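Local coordinates for protein galactose-binding lectin (Enterobacter cloacae subsp. cloacae, PDB 6YF6) that binds a fucoside through a calcium ion with its C-terminal PA-IL-type domain and is probably a lectin for galactose- and fucose-containing sugars, at residues Y64-T69 and F112-S117; A73-K78 and D134-E139; P82-R87 and V106-K111. All coordinates share one frame; numbering follows the deposited sequence.

Contact 1 of 3, residues Y64-T69 and F112-S117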
loop_
_atom_site.group_PDB
_atom_site.type_symbol
_atom_site.label_atom_id
_atom_site.label_comp_id
_atom_site.label_asym_id
_atom_site.label_seq_id
_atom_site.Cartn_x
_atom_site.Cartn_y
_atom_site.Cartn_z
ATOM N N TYR A 64 15.439 19.407 -8.758
ATOM C CA TYR A 64 14.521 18.921 -7.740
ATOM C C TYR A 64 14.906 17.503 -7.345
ATOM O O TYR A 64 15.377 16.715 -8.168
ATOM C CB TYR A 64 13.075 18.950 -8.241
ATOM C CG TYR A 64 12.446 20.323 -8.200
ATOM C CD1 TYR A 64 12.354 21.098 -9.349
ATOM C CD2 TYR A 64 11.949 20.846 -7.015
ATOM C CE1 TYR A 64 11.782 22.355 -9.319
ATOM C CE2 TYR A 64 11.375 22.103 -6.973
ATOM C CZ TYR A 64 11.294 22.854 -8.126
ATOM O OH TYR A 64 10.726 24.107 -8.082
ATOM N N GLU A 65 14.716 17.188 -6.066
ATOM C CA GLU A 65 14.981 15.856 -5.541
ATOM C C GLU A 65 13.676 15.072 -5.504
ATOM O O GLU A 65 12.687 15.531 -4.924
ATOM C CB GLU A 65 15.602 15.927 -4.147
ATOM C CG GLU A 65 16.075 14.577 -3.624
ATOM C CD GLU A 65 16.755 14.680 -2.273
ATOM O OE1 GLU A 65 16.209 15.361 -1.378
ATOM O OE2 GLU A 65 17.837 14.078 -2.107
ATOM N N TYR A 66 13.673 13.904 -6.135
ATOM C CA TYR A 66 12.492 13.059 -6.218
ATOM C C TYR A 66 12.694 11.812 -5.369
ATOM O O TYR A 66 13.814 11.315 -5.225
ATOM C CB TYR A 66 12.196 12.680 -7.674
ATOM C CG TYR A 66 11.855 13.877 -8.538
ATOM C CD1 TYR A 66 12.854 14.634 -9.136
ATOM C CD2 TYR A 66 10.535 14.259 -8.743
ATOM C CE1 TYR A 66 12.549 15.733 -9.919
ATOM C CE2 TYR A 66 10.219 15.358 -9.523
ATOM C CZ TYR A 66 11.230 16.090 -10.112
ATOM O OH TYR A 66 10.928 17.189 -10.889
ATOM N N THR A 67 11.596 11.318 -4.801
ATOM C CA THR A 67 11.608 10.182 -3.887
ATOM C C THR A 67 10.932 9.003 -4.575
ATOM O O THR A 67 9.743 9.071 -4.906
ATOM C CB THR A 67 10.902 10.531 -2.576
ATOM O OG1 THR A 67 11.612 11.588 -1.918
ATOM C CG2 THR A 67 10.829 9.321 -1.652
ATOM N N TRP A 68 11.688 7.933 -4.789
ATOM C CA TRP A 68 11.208 6.751 -5.492
ATOM C C TRP A 68 10.994 5.635 -4.477
ATOM O O TRP A 68 11.941 5.225 -3.796
ATOM C CB TRP A 68 12.211 6.342 -6.571
ATOM C CG TRP A 68 11.853 5.116 -7.353
ATOM C CD1 TRP A 68 10.646 4.479 -7.385
ATOM C CD2 TRP A 68 12.717 4.380 -8.226
ATOM N NE1 TRP A 68 10.708 3.387 -8.220
ATOM C CE2 TRP A 68 11.969 3.305 -8.750
ATOM C CE3 TRP A 68 14.053 4.524 -8.614
ATOM C CZ2 TRP A 68 12.512 2.381 -9.638
ATOM C CZ3 TRP A 68 14.590 3.603 -9.502
ATOM C CH2 TRP A 68 13.821 2.547 -10.003
ATOM N N THR A 69 9.754 5.159 -4.367
ATOM C CA THR A 69 9.416 4.047 -3.489
ATOM C C THR A 69 8.893 2.878 -4.315
ATOM O O THR A 69 8.208 3.071 -5.324
ATOM C CB THR A 69 8.378 4.456 -2.431
ATOM O OG1 THR A 69 7.230 5.040 -3.060
ATOM C CG2 THR A 69 8.993 5.457 -1.449
ATOM N N PHE A 112 16.650 10.800 -5.825
ATOM C CA PHE A 112 17.541 11.228 -6.893
ATOM C C PHE A 112 17.211 12.666 -7.254
ATOM O O PHE A 112 16.113 13.162 -6.988
ATOM C CB PHE A 112 17.433 10.322 -8.129
ATOM C CG PHE A 112 16.100 10.387 -8.825
ATOM C CD1 PHE A 112 15.051 9.577 -8.419
ATOM C CD2 PHE A 112 15.901 11.250 -9.889
ATOM C CE1 PHE A 112 13.825 9.630 -9.061
ATOM C CE2 PHE A 112 14.677 11.314 -10.529
ATOM C CZ PHE A 112 13.639 10.500 -10.118
ATOM N N LYS A 113 18.185 13.340 -7.854
ATOM C CA LYS A 113 18.034 14.724 -8.276
ATOM C C LYS A 113 18.009 14.760 -9.796
ATOM O O LYS A 113 18.944 14.282 -10.447
ATOM C CB LYS A 113 19.163 15.594 -7.730
ATOM C CG LYS A 113 18.982 17.079 -8.009
ATOM C CD LYS A 113 19.953 17.922 -7.198
ATOM C CE LYS A 113 19.341 18.353 -5.872
ATOM N NZ LYS A 113 20.378 18.781 -4.895
ATOM N N ALA A 114 16.937 15.311 -10.353
ATOM C CA ALA A 114 16.820 15.397 -11.799
ATOM C C ALA A 114 17.830 16.392 -12.355
ATOM O O ALA A 114 18.121 17.423 -11.738
ATOM C CB ALA A 114 15.400 15.807 -12.192
ATOM N N THR A 115 18.387 16.065 -13.517
ATOM C CA THR A 115 19.219 16.994 -14.269
ATOM C C THR A 115 18.476 17.584 -15.458
ATOM O O THR A 115 19.063 18.355 -16.224
ATOM C CB THR A 115 20.501 16.298 -14.740
ATOM O OG1 THR A 115 20.176 15.124 -15.496
ATOM C CG2 THR A 115 21.349 15.904 -13.540
ATOM N N GLY A 116 17.200 17.244 -15.622
ATOM C CA GLY A 116 16.412 17.757 -16.721
ATOM C C GLY A 116 14.962 17.324 -16.668
ATOM O O GLY A 116 14.379 17.186 -15.587
ATOM N N SER A 117 14.374 17.100 -17.842
ATOM C CA SER A 117 12.961 16.771 -17.949
ATOM C C SER A 117 12.668 15.299 -17.703
ATOM O O SER A 117 11.500 14.941 -17.520
ATOM C CB SER A 117 12.448 17.165 -19.335
ATOM O OG SER A 117 13.117 16.428 -20.343
#
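Tyr66 and Phe112 pair across an antiparallel sheet of the β-sandwich, where strand 65-74 begins and strand 106-113, the outermost strand of that sheet within this chain, ends. Their backbones form a hydrogen-bonded pair: Tyr66 N donates to Phe112 O at 2.7 Å, and Phe112 N returns a bond to Tyr66 O. A third bond, from Ala114 N to Tyr64 O, carries the pairing past the end of strand 106-113. Between them lies the non-hydrogen-bonded pair of Glu65 and Lys113, where the two CA atoms come closer together than those of Tyr66 and Phe112, and Lys113 CA lies 3.3 Å from Tyr64 O in a CA-H...O contact.

The face that carries Tyr66 and Phe112 is aromatic. Phe112 CG sits between its own backbone N and carbonyl carbon (chi1 66°), and the ring leads back toward strand 65-74. There Tyr66 CB rests 3.5 Å above one face of the Phe112 ring, displaced toward the rim near CZ, in a CH-pi contact. The two rings are only 23° from parallel but slid so far apart that they scarcely overlap. Farther out, Tyr66 CE1 touches Ala114 CB at 3.6 Å, while Trp68 CB comes near the edge of the Phe112 ring at CE1. The Tyr66 hydroxyl is hydrogen-bonded to Thr61 N, and Phe5 of the second subunit meets the Tyr66 ring edge to face.

On the other face, Glu65 CG lies against Phe112 O and Lys113 CG against Tyr64 O. Glu65 OE2 is 6.0 Å from Lys113 NZ, and OE1 has a long, weak ion pair with Lys111. Backbone bonds therefore set the register, aromatic and methyl packing covers the buried side, and any attraction between Glu65 and Lys113 is probably weak.

Contact 2 of 3, residues A73-K78 and D134-E139. With CA (calcium ion), chain D; SFU (methyl 1-seleno-alpha-L-fucopyranoside), chain C; PO4 (phosphate ion), chain F.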
loop_
_atom_site.group_PDB
_atom_site.type_symbol
_atom_site.label_atom_id
_atom_site.label_comp_id
_atom_site.label_asym_id
_atom_site.label_seq_id
_atom_site.Cartn_x
_atom_site.Cartn_y
_atom_site.Cartn_z
ATOM N N ALA A 73 8.106 -7.658 -2.143
ATOM C CA ALA A 73 8.043 -8.752 -1.186
ATOM C C ALA A 73 8.698 -9.996 -1.763
ATOM O O ALA A 73 8.556 -10.291 -2.952
ATOM C CB ALA A 73 6.596 -9.083 -0.796
ATOM N N ARG A 74 9.407 -10.723 -0.909
ATOM C CA ARG A 74 9.829 -12.064 -1.271
ATOM C C ARG A 74 8.617 -12.987 -1.294
ATOM O O ARG A 74 7.640 -12.785 -0.567
ATOM C CB ARG A 74 10.867 -12.594 -0.287
ATOM C CG ARG A 74 11.507 -13.897 -0.745
ATOM C CD ARG A 74 12.355 -14.509 0.343
ATOM N NE ARG A 74 13.242 -15.538 -0.189
ATOM C CZ ARG A 74 14.128 -16.209 0.537
ATOM N NH1 ARG A 74 14.251 -15.964 1.835
ATOM N NH2 ARG A 74 14.889 -17.131 -0.037
ATOM N N ILE A 75 8.677 -14.005 -2.151
ATOM C CA ILE A 75 7.682 -15.066 -2.153
ATOM C C ILE A 75 8.396 -16.403 -2.028
ATOM O O ILE A 75 9.596 -16.523 -2.286
ATOM C CB ILE A 75 6.790 -15.040 -3.411
ATOM C CG1 ILE A 75 7.634 -15.148 -4.682
ATOM C CG2 ILE A 75 5.952 -13.770 -3.421
ATOM C CD1 ILE A 75 6.848 -15.612 -5.899
ATOM N N ILE A 76 7.633 -17.411 -1.602
ATOM C CA ILE A 76 8.114 -18.784 -1.479
ATOM C C ILE A 76 9.089 -18.887 -0.313
ATOM O O ILE A 76 8.886 -19.688 0.607
ATOM C CB ILE A 76 8.752 -19.267 -2.796
ATOM C CG1 ILE A 76 7.734 -19.139 -3.935
ATOM C CG2 ILE A 76 9.233 -20.696 -2.652
ATOM C CD1 ILE A 76 8.271 -19.485 -5.306
ATOM N N GLY A 77 10.154 -18.088 -0.343
ATOM C CA GLY A 77 11.081 -18.026 0.770
ATOM C C GLY A 77 12.117 -19.122 0.815
ATOM O O GLY A 77 12.719 -19.351 1.871
ATOM N N LYS A 78 12.363 -19.804 -0.293
ATOM C CA LYS A 78 13.280 -20.930 -0.308
ATOM C C LYS A 78 14.521 -20.603 -1.123
ATOM O O LYS A 78 14.477 -19.830 -2.085
ATOM C CB LYS A 78 12.595 -22.181 -0.866
ATOM C CG LYS A 78 11.825 -22.964 0.196
ATOM C CD LYS A 78 11.399 -24.348 -0.279
ATOM C CE LYS A 78 12.563 -25.138 -0.867
ATOM N NZ LYS A 78 12.640 -26.531 -0.349
ATOM N N ASP A 134 12.925 -15.410 -5.663
ATOM C CA ASP A 134 11.563 -15.195 -6.141
ATOM C C ASP A 134 10.905 -14.071 -5.349
ATOM O O ASP A 134 10.938 -14.076 -4.114
ATOM C CB ASP A 134 10.740 -16.480 -6.010
ATOM C CG ASP A 134 11.432 -17.677 -6.628
ATOM O OD1 ASP A 134 11.696 -17.643 -7.848
ATOM O OD2 ASP A 134 11.714 -18.649 -5.896
ATOM N N PHE A 135 10.295 -13.120 -6.053
ATOM C CA PHE A 135 9.734 -11.950 -5.389
ATOM C C PHE A 135 8.721 -11.279 -6.308
ATOM O O PHE A 135 8.588 -11.626 -7.484
ATOM C CB PHE A 135 10.838 -10.965 -4.972
ATOM C CG PHE A 135 11.752 -10.549 -6.096
ATOM C CD1 PHE A 135 12.768 -11.387 -6.534
ATOM C CD2 PHE A 135 11.607 -9.311 -6.700
ATOM C CE1 PHE A 135 13.614 -11.001 -7.563
ATOM C CE2 PHE A 135 12.447 -8.920 -7.727
ATOM C CZ PHE A 135 13.453 -9.768 -8.159
ATOM N N ARG A 136 7.993 -10.316 -5.741
ATOM C CA ARG A 136 6.966 -9.572 -6.458
ATOM C C ARG A 136 7.118 -8.083 -6.180
ATOM O O ARG A 136 7.507 -7.677 -5.082
ATOM C CB ARG A 136 5.546 -10.026 -6.048
ATOM C CG ARG A 136 5.174 -11.455 -6.456
ATOM C CD ARG A 136 3.900 -11.924 -5.746
ATOM N NE ARG A 136 3.365 -13.161 -6.307
ATOM C CZ ARG A 136 2.421 -13.908 -5.736
ATOM N NH1 ARG A 136 1.896 -13.559 -4.569
ATOM N NH2 ARG A 136 2.005 -15.015 -6.332
ATOM N N ILE A 137 6.801 -7.269 -7.187
ATOM C CA ILE A 137 6.734 -5.818 -7.054
ATOM C C ILE A 137 5.326 -5.378 -7.423
ATOM O O ILE A 137 4.896 -5.559 -8.570
ATOM C CB ILE A 137 7.772 -5.106 -7.935
ATOM C CG1 ILE A 137 9.178 -5.360 -7.392
ATOM C CG2 ILE A 137 7.463 -3.609 -7.998
ATOM C CD1 ILE A 137 10.298 -4.987 -8.353
ATOM N N LYS A 138 4.612 -4.785 -6.464
ATOM C CA LYS A 138 3.231 -4.385 -6.687
ATOM C C LYS A 138 3.059 -2.890 -6.922
ATOM O O LYS A 138 1.983 -2.475 -7.367
ATOM C CB LYS A 138 2.349 -4.815 -5.505
ATOM C CG LYS A 138 2.610 -4.080 -4.195
ATOM C CD LYS A 138 1.718 -4.628 -3.085
ATOM C CE LYS A 138 2.003 -3.969 -1.739
ATOM N NZ LYS A 138 1.078 -4.470 -0.674
ATOM N N GLU A 139 4.075 -2.074 -6.657
ATOM C CA GLU A 139 3.917 -0.639 -6.842
ATOM C C GLU A 139 5.275 0.027 -6.982
ATOM O O GLU A 139 6.225 -0.317 -6.274
ATOM C CB GLU A 139 3.141 -0.021 -5.671
ATOM C CG GLU A 139 3.030 1.491 -5.728
ATOM C CD GLU A 139 2.246 2.053 -4.560
ATOM O OE1 GLU A 139 2.795 2.910 -3.834
ATOM O OE2 GLU A 139 1.086 1.629 -4.367
HETATM CA CA CA D . 13.482 -18.767 -9.124
HETATM C C1 SFU C . 13.780 -23.656 -8.205
HETATM C C2 SFU C . 13.601 -22.592 -9.288
HETATM C C3 SFU C . 12.248 -21.857 -9.185
HETATM C C4 SFU C . 12.091 -21.344 -7.759
HETATM C C5 SFU C . 12.177 -22.538 -6.811
HETATM C C6 SFU C . 12.045 -22.053 -5.375
HETATM O O2 SFU C . 13.708 -23.209 -10.559
HETATM O O3 SFU C . 12.268 -20.721 -10.033
HETATM O O4 SFU C . 13.134 -20.450 -7.406
HETATM O O5 SFU C . 13.450 -23.213 -6.917
HETATM C CM SFU C . 12.953 -26.347 -7.114
HETATM SE SE SFU C . 12.654 -25.262 -8.669
HETATM P P PO4 F . -1.821 -2.549 -1.436
HETATM O O1 PO4 F . -1.686 -3.977 -0.970
HETATM O O2 PO4 F . -2.702 -2.497 -2.660
HETATM O O3 PO4 F . -0.464 -1.990 -1.789
HETATM O O4 PO4 F . -2.419 -1.724 -0.323
HETATM O O HOH W 1 12.583 -15.933 -2.989
HETATM O O HOH W 2 12.088 -18.675 -3.088
#
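Asp134, packed against Ile75 and Ile76, meets calcium and sugar with separate oxygens. Its OD1 binds the calcium ion at 2.5 Å, while OD2 lies 2.7 Å from O4 of the fucoside. The sugar itself supplies O3 and O4 to the metal, and Ile41, Thr42, Ser130 and Gly132 complete the protein ligands.

Around this carboxylate, the Ile76 side chain crosses that of Asp134 obliquely, and its CD1 touches OD2 at 3.6 Å; a water that accepts from Lys78 N is hydrogen-bonded to the same oxygen. Ile75 CG1, placed between its backbone N and carbonyl carbon (chi1 57°), lies against Asp134 CB. The Asp134 backbone is fixed as well. Ile75 N gives Asp134 O an almost straight bond of 3.0 Å, although the donor stands 40° out of the carbonyl plane. A second water accepts from both Asp134 N and Arg74 NE. This water lies in plane at the edge of the Arg74 guanidinium, whose NH1 is hydrogen-bonded to Lys100 O and one face of which Gly77 C covers over its centre.

Farther from the metal, Ala73 and Arg136 exchange two backbone hydrogen bonds, of which Arg136 N to Ala73 O is 2.8 Å long. On the face that carries the Ala73 and Arg136 side chains, Ile75 CG2 meets Arg136 CD at 3.6 Å, the two side chains crossing at about a right angle; the Arg136 guanidinium forms a salt bridge with Glu39.

Calcium held beside the start of strand 135-143 by Asp134 and chelated by two adjacent sugar hydroxyls is typical of PA-IL (LecA-like) lectins, consistent with this protein's family.

Contact 3 of 3, residues P82-R87 and V106-K111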
loop_
_atom_site.group_PDB
_atom_site.type_symbol
_atom_site.label_atom_id
_atom_site.label_comp_id
_atom_site.label_asym_id
_atom_site.label_seq_id
_atom_site.Cartn_x
_atom_site.Cartn_y
_atom_site.Cartn_z
ATOM N N PRO A 82 16.338 -12.776 -2.544
ATOM C CA PRO A 82 16.602 -11.688 -3.495
ATOM C C PRO A 82 17.329 -10.531 -2.822
ATOM O O PRO A 82 17.264 -10.344 -1.606
ATOM C CB PRO A 82 15.201 -11.268 -3.964
ATOM C CG PRO A 82 14.296 -12.414 -3.598
ATOM C CD PRO A 82 14.892 -13.009 -2.361
ATOM N N LYS A 83 18.039 -9.748 -3.638
ATOM C CA LYS A 83 18.685 -8.513 -3.190
ATOM C C LYS A 83 18.470 -7.455 -4.260
ATOM O O LYS A 83 18.958 -7.606 -5.384
ATOM C CB LYS A 83 20.181 -8.711 -2.939
ATOM C CG LYS A 83 20.517 -9.646 -1.793
ATOM C CD LYS A 83 22.003 -9.567 -1.455
ATOM C CE LYS A 83 22.391 -10.554 -0.368
ATOM N NZ LYS A 83 23.837 -10.915 -0.444
ATOM N N VAL A 84 17.758 -6.382 -3.919
ATOM C CA VAL A 84 17.263 -5.431 -4.908
ATOM C C VAL A 84 17.608 -4.015 -4.477
ATOM O O VAL A 84 17.457 -3.657 -3.304
ATOM C CB VAL A 84 15.740 -5.591 -5.105
ATOM C CG1 VAL A 84 15.251 -4.717 -6.249
ATOM C CG2 VAL A 84 15.389 -7.060 -5.357
ATOM N N SER A 85 18.071 -3.204 -5.431
ATOM C CA SER A 85 18.384 -1.799 -5.196
ATOM C C SER A 85 17.720 -0.954 -6.278
ATOM O O SER A 85 17.080 -1.473 -7.198
ATOM C CB SER A 85 19.900 -1.555 -5.169
ATOM O OG SER A 85 20.497 -1.823 -6.428
ATOM N N LEU A 86 17.877 0.364 -6.158
ATOM C CA LEU A 86 17.331 1.321 -7.110
ATOM C C LEU A 86 18.454 2.118 -7.758
ATOM O O LEU A 86 19.447 2.460 -7.104
ATOM C CB LEU A 86 16.356 2.281 -6.432
ATOM C CG LEU A 86 15.236 1.635 -5.618
ATOM C CD1 LEU A 86 14.475 2.691 -4.822
ATOM C CD2 LEU A 86 14.306 0.865 -6.531
ATOM N N ARG A 87 18.275 2.441 -9.034
ATOM C CA ARG A 87 19.263 3.178 -9.809
ATOM C C ARG A 87 18.569 4.274 -10.602
ATOM O O ARG A 87 17.469 4.074 -11.124
ATOM C CB ARG A 87 20.024 2.231 -10.744
ATOM C CG ARG A 87 21.149 2.875 -11.537
ATOM C CD ARG A 87 21.944 1.816 -12.294
ATOM N NE ARG A 87 22.579 0.865 -11.384
ATOM C CZ ARG A 87 22.939 -0.373 -11.712
ATOM N NH1 ARG A 87 22.733 -0.837 -12.939
ATOM N NH2 ARG A 87 23.507 -1.154 -10.802
ATOM N N VAL A 106 7.486 -4.763 2.002
ATOM C CA VAL A 106 8.328 -3.702 2.530
ATOM C C VAL A 106 8.509 -2.660 1.435
ATOM O O VAL A 106 8.166 -2.879 0.273
ATOM C CB VAL A 106 9.697 -4.222 3.015
ATOM C CG1 VAL A 106 9.516 -5.312 4.060
ATOM C CG2 VAL A 106 10.520 -4.731 1.839
ATOM N N THR A 107 9.067 -1.519 1.825
ATOM C CA THR A 107 9.304 -0.409 0.917
ATOM C C THR A 107 10.797 -0.271 0.661
ATOM O O THR A 107 11.591 -0.166 1.601
ATOM C CB THR A 107 8.737 0.893 1.489
ATOM O OG1 THR A 107 7.323 0.749 1.671
ATOM C CG2 THR A 107 9.011 2.063 0.552
ATOM N N LEU A 108 11.167 -0.294 -0.611
ATOM C CA LEU A 108 12.515 0.017 -1.061
ATOM C C LEU A 108 12.496 1.454 -1.564
ATOM O O LEU A 108 11.703 1.788 -2.452
ATOM C CB LEU A 108 12.946 -0.955 -2.155
ATOM C CG LEU A 108 14.236 -0.655 -2.915
ATOM C CD1 LEU A 108 15.463 -0.764 -2.026
ATOM C CD2 LEU A 108 14.329 -1.608 -4.091
ATOM N N SER A 109 13.361 2.299 -0.992
ATOM C CA SER A 109 13.311 3.736 -1.205
ATOM C C SER A 109 14.668 4.282 -1.625
ATOM O O SER A 109 15.719 3.789 -1.204
ATOM C CB SER A 109 12.863 4.481 0.069
ATOM O OG SER A 109 11.730 3.871 0.658
ATOM N N GLY A 110 14.624 5.317 -2.455
ATOM C CA GLY A 110 15.798 6.105 -2.767
ATOM C C GLY A 110 15.367 7.448 -3.307
ATOM O O GLY A 110 14.244 7.611 -3.794
ATOM N N LYS A 111 16.269 8.415 -3.206
ATOM C CA LYS A 111 16.041 9.750 -3.734
ATOM C C LYS A 111 17.071 10.044 -4.813
ATOM O O LYS A 111 18.214 9.589 -4.741
ATOM C CB LYS A 111 16.124 10.805 -2.629
ATOM C CG LYS A 111 15.020 10.697 -1.592
ATOM C CD LYS A 111 15.189 11.765 -0.518
ATOM C CE LYS A 111 13.960 11.909 0.356
ATOM N NZ LYS A 111 13.908 13.274 0.957
#
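Leu86 and Leu108 face each other from the two sheets of the β-sandwich, and apolar side-chain packing is the main interaction between their strands. These residues reach toward each other tip to tip, and Leu86 CD2 meets Leu108 CD2 at 3.5 Å, closer than usual for two methyl groups. Just behind the tips, Leu86 CG and Leu108 CG are 3.7 Å apart, so the branch points are engaged as well as the ends. Leu108 CG is anti to its backbone N (chi1 170°), and from there CD2 serves two neighbours: besides Leu86 it touches Val84 CG1 at 3.9 Å. Val84 and Leu108 cross at about a right angle.

A second group of contacts sets methyls against backbone. Leu86 CD1 lies on the peptide joining Ser109 and Gly110, 3.5 Å from Gly110 N. Gly110 has no side chain at this point, and the leucine methyl comes down directly on the main chain. In the reverse direction, Leu108 CD1 approaches Val84 O at 3.7 Å.

No hydrogen bond links the two segments. Strand 83-87 and strand 106-111 run in roughly the same direction, 30° apart, with their axes approaching to 7.2 Å, but they belong to different sheets; within its own, Val84 pairs with Leu97 and Ser85 with Val124. Ser85 points away from the interface, its OG hydrogen-bonded to His126. Trp68 and Val70 also pack on Leu86, and Val123 packs on Val84, continuing the apolar layer beyond these two strands.

At this point, then, the fit of branched side chains, with no polar bond between the segments, holds the strands together; dispersion and the exclusion of water from buried carbon probably supply most of the gain.

In the fold
Contacts 1 and 2 both belong to strand 65-74, pairing its beginning with strand 106-113 and its end with strand 135-143, on either side within one sheet; their centres are about 27 Å apart. Contact 3 joins that sheet to the opposite one through strands 106-113 and 83-88. Contact 1 is partly buried and remote from the sugar site, contact 2 is buried and reaches the calcium, and contact 3 lies in the apolar interior. Backbone hydrogen bonds pair the strands in the first two, with waters and metal added in contact 2, whereas contact 3 has none. Trp68 of contact 1 bonds to Gly110 of contact 3, and Pro82 of contact 3 packs on Phe135 of contact 2.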